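Local coordinates for protein Csc2 (Thermofilum pendens, PDB 4TXD) that probably binds RNA as the Cas7-family subunit of a type I-D CRISPR interference complex, and binds a zinc ion, at residues V119-R122 with W123-E127; Q181-E184 with K185-G188; Y296-A299 with A300-A303; V326-S329 with K330-A334. One frame throughout, in Å; residues are numbered along the deposited sequence.

Contact 1: residues V119-R122 with W123-E127; sequences VSKR and WLVQE
The shortest hydrogen bond between 119-122 and 123-127 runs from Gln126 N to Arg122 O, 2.8 Å, one rung of the i to i+4 ladder of helix 118-134. Val125 N bonds to Lys121 O in the same fashion, and Leu124 N reaches Ser120 O over a longer 3.3 Å; the step from Trp123 N to Val119 O is weak. The ladder therefore tightens from Val119 toward Arg122. Further along, the helix widens into a pi-type turn at 124-127.

The same one-turn spacing puts the side chains of Arg122 and Gln126 on one face of the helix. Gln126 turns back across the guanidinium of Arg122, its CG lying over the centre of that flat group at 3.5 Å from CZ. The amide and guanidinium planes are only 13° apart, stacked in an exposed layer on the helix surface, and the contact is one of faces, not of a hydrogen bond. The fold in Gln126 makes this possible: CG sits beside its own backbone N (chi1 -66°), and a second bend at chi2 swings the amide over its neighbour.

One position earlier the pairing is looser. The extended chain of Lys121 passes Val125 with CE at 4.2 Å from CG2, and carries its ammonium on to a salt bridge with Glu143. On another side of the helix, Leu124 packs against Trp348, and Trp123 makes a cation-pi contact with Lys345, both of helix 343-365. Over one indole face of Trp123, near the rim, sits Glu127 CB, 3.8 Å above the ring plane.

Contact 2: residues Q181-E184 with K185-G188; sequences QHNE and KFGG
Asn183 packs tightly against both Lys185 and Phe186, using its side-chain oxygen for one and its CB for the other. OD1 accepts from Lys185 N at 2.8 Å, with the donor in the carbonyl plane of the amide, so the side chain spans the two-residue step of an Asx turn. The backbone makes a second link, from Phe186 N to Asn183 O at 3.0 Å; this donor stands well above the carbonyl plane. Together the two bonds close a type I beta turn with an Asx turn at its first residue, in the loop between strands 176-178 and 191-193.

Beneath the turn the Phe186 ring lies under the Asn183 side chain. Asn183 CB sits over the ring centre in a CH-pi contact, 3.7 Å from the centroid, and the amide and ring planes are 17° apart, stacked. With CG placed opposite the backbone N (chi1 -170°), Asn183 can lay its amide along the ring while OD1 still faces Lys185 N. ND2 donates to Leu135 O; both polar ends of this buried group are thus satisfied, which fixes its rotation.

The outer side is looser. Glu184 and Gly187, both exposed, meet through a water that donates to Glu184 O at 2.7 Å and accepts from Gly187 N. Glu184 OE2 and Lys185 NZ stay 5.5 Å apart, and the ammonium instead makes a long, weak ion pair with Glu363.

Backbone hydrogen bonds between His182 and Lys138 and between Glu184 and Gly136 tie the turn to the loop following helix 118-134, while Asn183, Lys185 and Phe186 rest on Val359 and Val362 of helix 343-365.

Contact 3: residues Y296-A299 with A300-A303; sequences YDLA and AENA
Ala300 takes up the helical bonding of helix 295-301, its N donating to Tyr296 O at 2.9 Å. Its methyl group also approaches the Tyr296 ring, CB standing 4.3 Å from CE2 in an oblique apolar contact. Glu301 follows with a bond from its N to Asp297 O. Its side chain runs alongside that of Leu298, pointing the same way, with OE2 at 3.8 Å from CD2; the carboxylate goes on to a salt bridge with Arg317.

At Asn302 the regular pattern gives way. Its N turns to Ala299 O at 2.9 Å, an i to i+3 bond whose donor lies above the carbonyl plane. The side chain of Asn302 also reaches back: ND2 donates to Leu298 O at 2.9 Å, with the oxygen close to the amide plane. A first torsion of -74° sets CG beside the backbone N of Asn302 and turns the amide back to this carbonyl of the last helical turn. Ala303 lies beyond the helix and touches Tyr82.

Leu298 and Asn302 pack on helix 307-321, whereas Tyr296, Ala299 and Ala303 lie against strand 77-82, outermost in this chain's sheet.

Contact 4: residues V326-S329 with K330-A334; sequences VDNS and KLLAA
Asp327 caps the N-terminus of helix 328-334, and Lys330 packs across its carboxylate. As the N-cap residue it offers OD2 to the first-turn amides: Lys330 N lies 3.2 Å away, meeting OD2 from above the carboxylate plane, and Ser329 N adds a weak bond. The same residue's carbonyl starts the helical ladder, Asp327 O accepting from Leu331 N at 3.0 Å.

Followed outward, the Lys330 side chain runs almost its full length over Asp327. Lys330 CB sits 3.4 Å from Asp327 O. Next, Lys330 CG is 3.5 Å from Asp327 CG, the carboxylate carbon. Lys330 CD lies about equally far from Asp327 CB and Asp327 OD1, and Lys330 CE closes to 3.4 Å from Asp327 OD1. The two side chains cross at about a right angle. Lys330 holds this course because its CG lies beside its own backbone N (chi1 -76°) and the chain is extended from there. At the tip, NZ stays beyond salt-bridge range of OD1, and a water fills the step, donating to Asp327 OD1 and accepting weakly from NZ. The nearby ammonium and the helix N-terminus would both be expected to favour a negatively charged Asp327.

On another flank, Leu332 N bonds to Asn328 O, and the leucine branch packs beside the Asn328 amide. Leu331 is buried against Leu259 and Ala263 of helix 252-263 and Ile282 of strand 277-288, seating the short helix on the fold. Asn328 OD1 accepts from Ile282 N, while its ND2 approaches Leu332 CD1 to 3.7 Å.

The four contacts follow one another along the chain without touching. Contacts 1 and 2, with centres 25 Å apart, belong to the zinc-bearing side: the Leu124 side chain is about 11 Å from the zinc ion held by Cys146, Asp165, Cys168 and Cys171, and that of Asn183 about 12 Å. Both rest on helix 343-365, which thus joins them. Contacts 3 and 4, also 25 Å apart by centres, lie away from the metal and flank opposite edges of the antiparallel sheet, contact 3 at strand 77-82 and contact 4 just after strand 324-325. Contacts 1 and 3 are the most widely separated, 47 Å between centres, on opposite sides of the chain's centre.

Contact 1: residues V119-R122 with W123-E127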
loop_
_atom_site.group_PDB
_atom_site.type_symbol
_atom_site.label_atom_id
_atom_site.label_comp_id
_atom_site.label_asym_id
_atom_site.label_seq_id
_atom_site.Cartn_x
_atom_site.Cartn_y
_atom_site.Cartn_z
ATOM N N VAL A 119 -4.858 -14.188 26.688
ATOM C CA VAL A 119 -3.455 -14.445 26.721
ATOM C C VAL A 119 -2.741 -13.569 25.707
ATOM O O VAL A 119 -1.768 -12.928 26.010
ATOM C CB VAL A 119 -3.136 -15.895 26.437
ATOM C CG1 VAL A 119 -1.648 -16.108 26.426
ATOM C CG2 VAL A 119 -3.803 -16.790 27.456
ATOM N N SER A 120 -3.249 -13.574 24.492
ATOM C CA SER A 120 -2.607 -12.863 23.418
ATOM C C SER A 120 -2.819 -11.372 23.504
ATOM O O SER A 120 -2.026 -10.620 23.023
ATOM C CB SER A 120 -3.029 -13.425 22.073
ATOM O OG SER A 120 -4.401 -13.601 22.017
ATOM N N LYS A 121 -3.877 -10.964 24.154
ATOM C CA LYS A 121 -4.115 -9.580 24.386
ATOM C C LYS A 121 -3.105 -9.000 25.356
ATOM O O LYS A 121 -2.629 -7.920 25.135
ATOM C CB LYS A 121 -5.513 -9.309 24.868
ATOM C CG LYS A 121 -5.709 -7.854 25.190
ATOM C CD LYS A 121 -7.107 -7.455 25.500
ATOM C CE LYS A 121 -7.071 -6.009 25.954
ATOM N NZ LYS A 121 -8.299 -5.220 25.714
ATOM N N ARG A 122 -2.800 -9.718 26.426
ATOM C CA ARG A 122 -1.817 -9.218 27.353
ATOM C C ARG A 122 -0.495 -9.069 26.641
ATOM O O ARG A 122 0.200 -8.156 26.909
ATOM C CB ARG A 122 -1.681 -10.037 28.627
ATOM C CG ARG A 122 -0.905 -9.292 29.710
ATOM C CD ARG A 122 -0.083 -10.246 30.499
ATOM N NE ARG A 122 0.990 -9.710 31.320
ATOM C CZ ARG A 122 0.869 -8.800 32.261
ATOM N NH1 ARG A 122 -0.279 -8.217 32.498
ATOM N NH2 ARG A 122 1.922 -8.465 32.947
ATOM N N TRP A 123 -0.172 -9.965 25.729
ATOM C CA TRP A 123 1.038 -9.814 24.945
ATOM C C TRP A 123 1.067 -8.469 24.255
ATOM O O TRP A 123 2.026 -7.781 24.325
ATOM C CB TRP A 123 1.236 -10.920 23.922
ATOM C CG TRP A 123 2.477 -10.781 23.135
ATOM C CD1 TRP A 123 3.663 -11.339 23.401
ATOM C CD2 TRP A 123 2.648 -10.038 21.935
ATOM N NE1 TRP A 123 4.570 -10.994 22.461
ATOM C CE2 TRP A 123 3.963 -10.195 21.538
ATOM C CE3 TRP A 123 1.804 -9.272 21.149
ATOM C CZ2 TRP A 123 4.465 -9.605 20.410
ATOM C CZ3 TRP A 123 2.309 -8.695 20.016
ATOM C CH2 TRP A 123 3.618 -8.856 19.666
ATOM N N LEU A 124 -0.016 -8.111 23.605
ATOM C CA LEU A 124 -0.069 -6.868 22.881
ATOM C C LEU A 124 0.026 -5.684 23.802
ATOM O O LEU A 124 0.707 -4.738 23.509
ATOM C CB LEU A 124 -1.337 -6.766 22.053
ATOM C CG LEU A 124 -1.469 -5.541 21.160
ATOM C CD1 LEU A 124 -0.704 -5.705 19.889
ATOM C CD2 LEU A 124 -2.890 -5.119 20.877
ATOM N N VAL A 125 -0.676 -5.744 24.906
ATOM C CA VAL A 125 -0.683 -4.645 25.821
ATOM C C VAL A 125 0.691 -4.466 26.443
ATOM O O VAL A 125 1.158 -3.379 26.551
ATOM C CB VAL A 125 -1.760 -4.808 26.885
ATOM C CG1 VAL A 125 -1.613 -3.798 27.982
ATOM C CG2 VAL A 125 -3.107 -4.663 26.265
ATOM N N GLN A 126 1.311 -5.548 26.854
ATOM C CA GLN A 126 2.555 -5.464 27.565
ATOM C C GLN A 126 3.749 -5.357 26.654
ATOM O O GLN A 126 4.579 -4.522 26.845
ATOM C CB GLN A 126 2.726 -6.627 28.533
ATOM C CG GLN A 126 1.746 -6.634 29.669
ATOM C CD GLN A 126 1.889 -5.452 30.601
ATOM O OE1 GLN A 126 2.959 -5.088 30.950
ATOM N NE2 GLN A 126 0.788 -4.850 30.979
ATOM N N GLU A 127 3.812 -6.209 25.655
ATOM C CA GLU A 127 4.960 -6.260 24.794
ATOM C C GLU A 127 4.979 -5.238 23.657
ATOM O O GLU A 127 6.002 -4.983 23.084
ATOM C CB GLU A 127 5.155 -7.662 24.270
ATOM C CG GLU A 127 5.259 -8.726 25.336
ATOM C CD GLU A 127 6.286 -8.415 26.389
ATOM O OE1 GLU A 127 7.366 -7.955 26.032
ATOM O OE2 GLU A 127 6.000 -8.642 27.565
#

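Contact 2: residues Q181-E184 with K185-G188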
loop_
_atom_site.group_PDB
_atom_site.type_symbol
_atom_site.label_atom_id
_atom_site.label_comp_id
_atom_site.label_asym_id
_atom_site.label_seq_id
_atom_site.Cartn_x
_atom_site.Cartn_y
_atom_site.Cartn_z
ATOM N N GLN A 181 2.181 15.949 19.835
ATOM C CA GLN A 181 0.878 15.339 20.094
ATOM C C GLN A 181 0.952 13.813 20.092
ATOM O O GLN A 181 0.159 13.138 20.753
ATOM C CB GLN A 181 -0.142 15.826 19.069
ATOM C CG GLN A 181 -0.396 17.315 19.165
ATOM C CD GLN A 181 -1.780 17.702 18.687
ATOM O OE1 GLN A 181 -2.715 16.904 18.748
ATOM N NE2 GLN A 181 -1.919 18.935 18.210
ATOM N N HIS A 182 1.926 13.265 19.376
ATOM C CA HIS A 182 2.042 11.817 19.258
ATOM C C HIS A 182 3.023 11.239 20.245
ATOM O O HIS A 182 2.850 10.124 20.725
ATOM C CB HIS A 182 2.446 11.441 17.829
ATOM C CG HIS A 182 1.542 12.032 16.797
ATOM N ND1 HIS A 182 1.765 13.271 16.239
ATOM C CD2 HIS A 182 0.377 11.583 16.271
ATOM C CE1 HIS A 182 0.789 13.550 15.389
ATOM N NE2 HIS A 182 -0.067 12.543 15.393
ATOM N N ASN A 183 4.066 11.998 20.542
ATOM C CA ASN A 183 5.130 11.496 21.378
ATOM C C ASN A 183 5.666 12.644 22.232
ATOM O O ASN A 183 6.001 13.711 21.713
ATOM C CB ASN A 183 6.236 10.862 20.517
ATOM C CG ASN A 183 7.262 10.118 21.341
ATOM O OD1 ASN A 183 7.880 10.691 22.234
ATOM N ND2 ASN A 183 7.440 8.823 21.055
ATOM N N GLU A 184 5.735 12.418 23.541
ATOM C CA GLU A 184 6.122 13.459 24.492
ATOM C C GLU A 184 7.583 13.873 24.330
ATOM O O GLU A 184 7.980 14.934 24.812
ATOM C CB GLU A 184 5.869 12.989 25.936
ATOM C CG GLU A 184 6.733 11.803 26.342
ATOM C CD GLU A 184 6.443 11.306 27.749
ATOM O OE1 GLU A 184 5.450 11.758 28.356
ATOM O OE2 GLU A 184 7.216 10.460 28.245
ATOM N N LYS A 185 8.379 13.041 23.659
ATOM C CA LYS A 185 9.771 13.380 23.375
ATOM C C LYS A 185 9.937 14.319 22.171
ATOM O O LYS A 185 11.061 14.733 21.861
ATOM C CB LYS A 185 10.591 12.115 23.137
ATOM C CG LYS A 185 10.587 11.107 24.298
ATOM C CD LYS A 185 11.272 9.817 23.864
ATOM C CE LYS A 185 11.248 8.755 24.951
ATOM N NZ LYS A 185 12.116 9.114 26.104
ATOM N N PHE A 186 8.838 14.665 21.497
ATOM C CA PHE A 186 8.930 15.457 20.262
ATOM C C PHE A 186 8.606 16.937 20.475
ATOM O O PHE A 186 8.178 17.622 19.551
ATOM C CB PHE A 186 8.007 14.886 19.170
ATOM C CG PHE A 186 8.421 13.516 18.663
ATOM C CD1 PHE A 186 9.587 12.915 19.098
ATOM C CD2 PHE A 186 7.626 12.835 17.754
ATOM C CE1 PHE A 186 9.964 11.668 18.637
ATOM C CE2 PHE A 186 7.987 11.586 17.295
ATOM C CZ PHE A 186 9.159 10.997 17.735
ATOM N N GLY A 187 8.790 17.432 21.693
ATOM C CA GLY A 187 8.578 18.852 21.951
ATOM C C GLY A 187 9.473 19.705 21.064
ATOM O O GLY A 187 10.679 19.470 20.983
ATOM N N GLY A 188 8.876 20.672 20.375
ATOM C CA GLY A 188 9.616 21.524 19.461
ATOM C C GLY A 188 10.098 20.821 18.198
ATOM O O GLY A 188 10.965 21.335 17.501
HETATM O O HOH W 1 9.903 16.841 24.346
#

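Contact 3: residues Y296-A299 with A300-A303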
loop_
_atom_site.group_PDB
_atom_site.type_symbol
_atom_site.label_atom_id
_atom_site.label_comp_id
_atom_site.label_asym_id
_atom_site.label_seq_id
_atom_site.Cartn_x
_atom_site.Cartn_y
_atom_site.Cartn_z
ATOM N N TYR A 296 3.109 2.161 -16.187
ATOM C CA TYR A 296 2.850 2.802 -17.455
ATOM C C TYR A 296 3.323 1.986 -18.652
ATOM O O TYR A 296 2.600 1.786 -19.555
ATOM C CB TYR A 296 3.466 4.191 -17.534
ATOM C CG TYR A 296 3.255 4.836 -18.884
ATOM C CD1 TYR A 296 2.125 5.546 -19.159
ATOM C CD2 TYR A 296 4.170 4.690 -19.887
ATOM C CE1 TYR A 296 1.918 6.110 -20.376
ATOM C CE2 TYR A 296 3.966 5.245 -21.115
ATOM C CZ TYR A 296 2.835 5.961 -21.356
ATOM O OH TYR A 296 2.631 6.521 -22.549
ATOM N N ASP A 297 4.571 1.558 -18.632
ATOM C CA ASP A 297 5.116 0.821 -19.747
ATOM C C ASP A 297 4.371 -0.481 -19.958
ATOM O O ASP A 297 4.119 -0.867 -21.046
ATOM C CB ASP A 297 6.617 0.595 -19.580
ATOM C CG ASP A 297 7.395 1.859 -19.666
ATOM O OD1 ASP A 297 6.989 2.759 -20.362
ATOM O OD2 ASP A 297 8.427 1.953 -19.043
ATOM N N LEU A 298 4.012 -1.133 -18.875
ATOM C CA LEU A 298 3.311 -2.384 -18.964
ATOM C C LEU A 298 1.933 -2.201 -19.574
ATOM O O LEU A 298 1.521 -2.943 -20.404
ATOM C CB LEU A 298 3.230 -3.044 -17.607
ATOM C CG LEU A 298 4.556 -3.524 -17.025
ATOM C CD1 LEU A 298 4.399 -3.988 -15.605
ATOM C CD2 LEU A 298 5.118 -4.634 -17.865
ATOM N N ALA A 299 1.244 -1.177 -19.141
ATOM C CA ALA A 299 -0.059 -0.879 -19.661
ATOM C C ALA A 299 0.011 -0.501 -21.136
ATOM O O ALA A 299 -0.779 -0.925 -21.893
ATOM C CB ALA A 299 -0.716 0.213 -18.868
ATOM N N ALA A 300 0.984 0.299 -21.496
ATOM C CA ALA A 300 1.148 0.720 -22.872
ATOM C C ALA A 300 1.371 -0.467 -23.789
ATOM O O ALA A 300 0.854 -0.516 -24.854
ATOM C CB ALA A 300 2.258 1.728 -23.000
ATOM N N GLU A 301 2.125 -1.428 -23.311
ATOM C CA GLU A 301 2.346 -2.696 -23.975
ATOM C C GLU A 301 1.081 -3.471 -24.207
ATOM O O GLU A 301 1.051 -4.329 -25.015
ATOM C CB GLU A 301 3.144 -3.584 -23.046
ATOM C CG GLU A 301 4.602 -3.658 -23.297
ATOM C CD GLU A 301 5.228 -4.692 -22.394
ATOM O OE1 GLU A 301 4.902 -5.859 -22.540
ATOM O OE2 GLU A 301 5.998 -4.322 -21.532
ATOM N N ASN A 302 0.082 -3.198 -23.392
ATOM C CA ASN A 302 -1.153 -3.941 -23.384
ATOM C C ASN A 302 -2.393 -3.107 -23.748
ATOM O O ASN A 302 -3.477 -3.531 -23.561
ATOM C CB ASN A 302 -1.351 -4.606 -22.035
ATOM C CG ASN A 302 -0.454 -5.788 -21.832
ATOM O OD1 ASN A 302 -0.715 -6.833 -22.348
ATOM N ND2 ASN A 302 0.597 -5.618 -21.072
ATOM N N ALA A 303 -2.163 -1.939 -24.301
ATOM C CA ALA A 303 -3.214 -1.046 -24.709
ATOM C C ALA A 303 -4.286 -1.716 -25.547
ATOM O O ALA A 303 -4.007 -2.338 -26.510
ATOM C CB ALA A 303 -2.644 0.119 -25.465
#

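Contact 4: residues V326-S329 with K330-A334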
loop_
_atom_site.group_PDB
_atom_site.type_symbol
_atom_site.label_atom_id
_atom_site.label_comp_id
_atom_site.label_asym_id
_atom_site.label_seq_id
_atom_site.Cartn_x
_atom_site.Cartn_y
_atom_site.Cartn_z
ATOM N N VAL A 326 4.135 -14.862 -8.388
ATOM C CA VAL A 326 3.467 -15.032 -7.111
ATOM C C VAL A 326 2.120 -15.691 -7.325
ATOM O O VAL A 326 1.342 -15.273 -8.187
ATOM C CB VAL A 326 3.274 -13.693 -6.386
ATOM C CG1 VAL A 326 2.366 -13.873 -5.168
ATOM C CG2 VAL A 326 4.626 -13.096 -5.999
ATOM N N ASP A 327 1.862 -16.737 -6.548
ATOM C CA ASP A 327 0.576 -17.408 -6.548
ATOM C C ASP A 327 -0.354 -16.695 -5.580
ATOM O O ASP A 327 -0.319 -16.943 -4.373
ATOM C CB ASP A 327 0.738 -18.879 -6.155
ATOM C CG ASP A 327 -0.517 -19.696 -6.396
ATOM O OD1 ASP A 327 -0.377 -20.859 -6.832
ATOM O OD2 ASP A 327 -1.639 -19.194 -6.145
ATOM N N ASN A 328 -1.195 -15.817 -6.119
ATOM C CA ASN A 328 -2.055 -14.976 -5.302
ATOM C C ASN A 328 -2.924 -15.791 -4.360
ATOM O O ASN A 328 -3.178 -15.380 -3.235
ATOM C CB ASN A 328 -2.933 -14.087 -6.187
ATOM C CG ASN A 328 -3.576 -12.954 -5.417
ATOM O OD1 ASN A 328 -2.956 -11.910 -5.200
ATOM N ND2 ASN A 328 -4.823 -13.150 -4.994
ATOM N N SER A 329 -3.368 -16.958 -4.809
ATOM C CA SER A 329 -4.195 -17.829 -3.982
ATOM C C SER A 329 -3.411 -18.387 -2.798
ATOM O O SER A 329 -3.940 -18.525 -1.695
ATOM C CB SER A 329 -4.753 -18.980 -4.821
ATOM O OG SER A 329 -3.694 -19.774 -5.334
ATOM N N LYS A 330 -2.148 -18.726 -3.041
ATOM C CA LYS A 330 -1.300 -19.255 -1.975
ATOM C C LYS A 330 -1.011 -18.162 -0.949
ATOM O O LYS A 330 -0.991 -18.423 0.258
ATOM C CB LYS A 330 0.008 -19.816 -2.528
ATOM C CG LYS A 330 -0.119 -21.168 -3.210
ATOM C CD LYS A 330 1.248 -21.671 -3.659
ATOM C CE LYS A 330 1.118 -22.868 -4.594
ATOM N NZ LYS A 330 2.440 -23.472 -4.933
ATOM N N LEU A 331 -0.801 -16.937 -1.437
ATOM C CA LEU A 331 -0.573 -15.789 -0.558
ATOM C C LEU A 331 -1.718 -15.614 0.429
ATOM O O LEU A 331 -1.501 -15.481 1.635
ATOM C CB LEU A 331 -0.390 -14.505 -1.385
ATOM C CG LEU A 331 -0.312 -13.194 -0.589
ATOM C CD1 LEU A 331 0.890 -13.214 0.361
ATOM C CD2 LEU A 331 -0.260 -11.971 -1.526
ATOM N N LEU A 332 -2.943 -15.630 -0.086
ATOM C CA LEU A 332 -4.130 -15.438 0.742
ATOM C C LEU A 332 -4.299 -16.529 1.810
ATOM O O LEU A 332 -4.819 -16.272 2.901
ATOM C CB LEU A 332 -5.387 -15.395 -0.135
ATOM C CG LEU A 332 -5.547 -14.187 -1.079
ATOM C CD1 LEU A 332 -6.710 -14.375 -2.050
ATOM C CD2 LEU A 332 -5.739 -12.908 -0.281
ATOM N N ALA A 333 -3.865 -17.742 1.489
ATOM C CA ALA A 333 -4.059 -18.872 2.391
ATOM C C ALA A 333 -2.932 -18.981 3.418
ATOM O O ALA A 333 -3.151 -19.438 4.540
ATOM C CB ALA A 333 -4.179 -20.167 1.591
ATOM N N ALA A 334 -1.733 -18.554 3.034
ATOM C CA ALA A 334 -0.547 -18.725 3.876
ATOM C C ALA A 334 -0.481 -17.700 5.005
ATOM O O ALA A 334 0.382 -17.772 5.880
ATOM C CB ALA A 334 0.715 -18.647 3.029
HETATM O O HOH W 2 1.781 -21.984 -7.672
#